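Polysaccharide Lyase Family 6 (Bacteroides cellulosilyticus, PDB 6QPS) probably cleaves mannuronic acid-rich alginate by beta-elimination, as a calcium-binding lyase of polysaccharide lyase family 6. Local coordinates at residues A[50-55]-A[77-82]. Numbering follows the deposited sequence.
Sequences VLKDGT and RAENPG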
loop_
_atom_site.group_PDB
_atom_site.type_symbol
_atom_site.label_atom_id
_atom_site.label_comp_id
_atom_site.label_asym_id
_atom_site.label_seq_id
_atom_site.Cartn_x
_atom_site.Cartn_y
_atom_site.Cartn_z
ATOM N N VAL A 50 -13.609 -23.870 14.085
ATOM C CA VAL A 50 -12.571 -23.636 15.090
ATOM C C VAL A 50 -11.508 -24.717 14.962
ATOM O O VAL A 50 -11.820 -25.911 15.036
ATOM C CB VAL A 50 -13.167 -23.676 16.510
ATOM C CG1 VAL A 50 -12.091 -23.426 17.564
ATOM C CG2 VAL A 50 -14.327 -22.688 16.655
ATOM N N LEU A 51 -10.255 -24.296 14.796
ATOM C CA LEU A 51 -9.135 -25.213 14.592
ATOM C C LEU A 51 -8.328 -25.358 15.881
ATOM O O LEU A 51 -7.776 -24.379 16.392
ATOM C CB LEU A 51 -8.245 -24.693 13.461
ATOM C CG LEU A 51 -8.703 -25.013 12.034
ATOM C CD1 LEU A 51 -10.145 -24.606 11.801
ATOM C CD2 LEU A 51 -7.766 -24.361 11.026
ATOM N N LYS A 52 -8.247 -26.582 16.385
ATOM C CA LYS A 52 -7.405 -26.894 17.535
ATOM C C LYS A 52 -5.929 -26.700 17.187
ATOM O O LYS A 52 -5.533 -26.665 16.013
ATOM C CB LYS A 52 -7.680 -28.324 18.007
ATOM C CG LYS A 52 -9.130 -28.537 18.463
ATOM C CD LYS A 52 -9.315 -29.863 19.202
ATOM C CE LYS A 52 -8.770 -29.783 20.619
ATOM N NZ LYS A 52 -9.545 -28.823 21.462
ATOM N N ASP A 53 -5.115 -26.525 18.230
ATOM C CA ASP A 53 -3.687 -26.295 18.044
ATOM C C ASP A 53 -3.085 -27.372 17.147
ATOM O O ASP A 53 -3.288 -28.573 17.370
ATOM C CB ASP A 53 -2.946 -26.330 19.385
ATOM C CG ASP A 53 -3.393 -25.267 20.370
ATOM O OD1 ASP A 53 -4.285 -24.462 20.067
ATOM O OD2 ASP A 53 -2.827 -25.249 21.488
ATOM N N GLY A 54 -2.296 -26.943 16.172
ATOM C CA GLY A 54 -1.597 -27.879 15.311
ATOM C C GLY A 54 -1.277 -27.241 13.975
ATOM O O GLY A 54 -1.602 -26.080 13.722
ATOM N N THR A 55 -0.641 -28.035 13.110
ATOM C CA THR A 55 -0.287 -27.595 11.762
ATOM C C THR A 55 -1.142 -28.333 10.741
ATOM O O THR A 55 -1.215 -29.572 10.751
ATOM C CB THR A 55 1.202 -27.789 11.467
ATOM O OG1 THR A 55 1.954 -27.024 12.410
ATOM C CG2 THR A 55 1.519 -27.300 10.049
ATOM N N ARG A 77 -11.583 -19.631 12.544
ATOM C CA ARG A 77 -10.599 -19.118 13.488
ATOM C C ARG A 77 -9.839 -20.240 14.185
ATOM O O ARG A 77 -10.267 -21.397 14.222
ATOM C CB ARG A 77 -11.270 -18.235 14.553
ATOM C CG ARG A 77 -12.232 -18.962 15.502
ATOM C CD ARG A 77 -12.777 -17.989 16.560
ATOM N NE ARG A 77 -13.890 -18.526 17.323
ATOM C CZ ARG A 77 -13.755 -19.299 18.396
ATOM N NH1 ARG A 77 -12.549 -19.643 18.827
ATOM N NH2 ARG A 77 -14.828 -19.734 19.039
ATOM N N ALA A 78 -8.702 -19.864 14.761
ATOM C CA ALA A 78 -7.987 -20.745 15.673
ATOM C C ALA A 78 -8.671 -20.767 17.035
ATOM O O ALA A 78 -9.159 -19.737 17.515
ATOM C CB ALA A 78 -6.554 -20.242 15.853
ATOM N N GLU A 79 -8.670 -21.943 17.682
ATOM C CA GLU A 79 -9.145 -22.019 19.059
ATOM C C GLU A 79 -8.292 -21.145 19.971
ATOM O O GLU A 79 -8.813 -20.428 20.834
ATOM C CB GLU A 79 -9.133 -23.475 19.527
ATOM C CG GLU A 79 -9.677 -23.681 20.938
ATOM C CD GLU A 79 -9.725 -25.151 21.334
ATOM O OE1 GLU A 79 -8.678 -25.821 21.279
ATOM O OE2 GLU A 79 -10.811 -25.635 21.699
ATOM N N ASN A 80 -6.977 -21.186 19.784
ATOM C CA ASN A 80 -6.035 -20.400 20.573
ATOM C C ASN A 80 -5.253 -19.531 19.599
ATOM O O ASN A 80 -4.563 -20.072 18.715
ATOM C CB ASN A 80 -5.113 -21.324 21.363
ATOM C CG ASN A 80 -5.879 -22.183 22.337
ATOM O OD1 ASN A 80 -6.569 -21.670 23.217
ATOM N ND2 ASN A 80 -5.792 -23.496 22.166
ATOM N N PRO A 81 -5.342 -18.204 19.691
ATOM C CA PRO A 81 -4.769 -17.355 18.640
ATOM C C PRO A 81 -3.321 -17.705 18.339
ATOM O O PRO A 81 -2.480 -17.817 19.237
ATOM C CB PRO A 81 -4.909 -15.938 19.208
ATOM C CG PRO A 81 -6.109 -16.010 20.095
ATOM C CD PRO A 81 -6.045 -17.414 20.720
ATOM N N GLY A 82 -3.040 -17.889 17.052
ATOM C CA GLY A 82 -1.700 -18.156 16.593
ATOM C C GLY A 82 -1.251 -19.600 16.632
ATOM O O GLY A 82 -0.167 -19.898 16.125
HETATM O O HOH W 1 -5.744 -23.192 18.075
HETATM O O HOH W 2 -6.342 -26.824 20.849
#
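Val50 and Arg77 stand side by side on the same face of two parallel strands, 48-51 and 74-78. The methyl CG2 of Val50 sits 3.8 Å above the guanidinium plane of Arg77, over its centre, while CG1, placed anti to the backbone N (chi1 -180°), meets CB of Glu79. A beta-branched residue suits this place because its two methyls serve two neighbours at once. The other edge of the strand pairs with strand 23-26, through Tyr24 and Phe26. Leu51 contributes mainly through its backbone: its N donates to Arg77 O, and Glu79 N returns a nearly straight bond of 2.9 Å to Leu51 O, arriving from above the carbonyl plane. The side chain of Leu51 takes the other face, with Ala78, and both lean on Ala84 of strand 84-87. Lys52 then leaves the strand; bends at chi3 and chi4 bring its long chain round to Glu79, where NZ forms a salt bridge of 3.1 Å on the syn lone pair of OE1. That same oxygen accepts from a water that is held in turn by the backbone N of Asp53. With an alanine in place of Glu79, Lys52 would probably lose its salt-bridge partner and this water one of its anchors. Asp53 suits the turn because its short side chain offers an acceptor to the amide N-H of Asn80: OD1 accepts a nearly straight bond of 2.8 Å from Asn80 ND2, with the carboxylate and amide planes 72° apart. A second water accepts from Asn80 N and lies within hydrogen-bonding distance of Leu51 O and Asp53 OD1, bridging the two chains where they spread apart beyond the strand ends. Such in-register parallel pairing, continued here by a salt bridge and a side-chain hydrogen bond, is characteristic of successive coils of a right-handed parallel beta-helix, the fold of this lyase family, here near its N-terminal end.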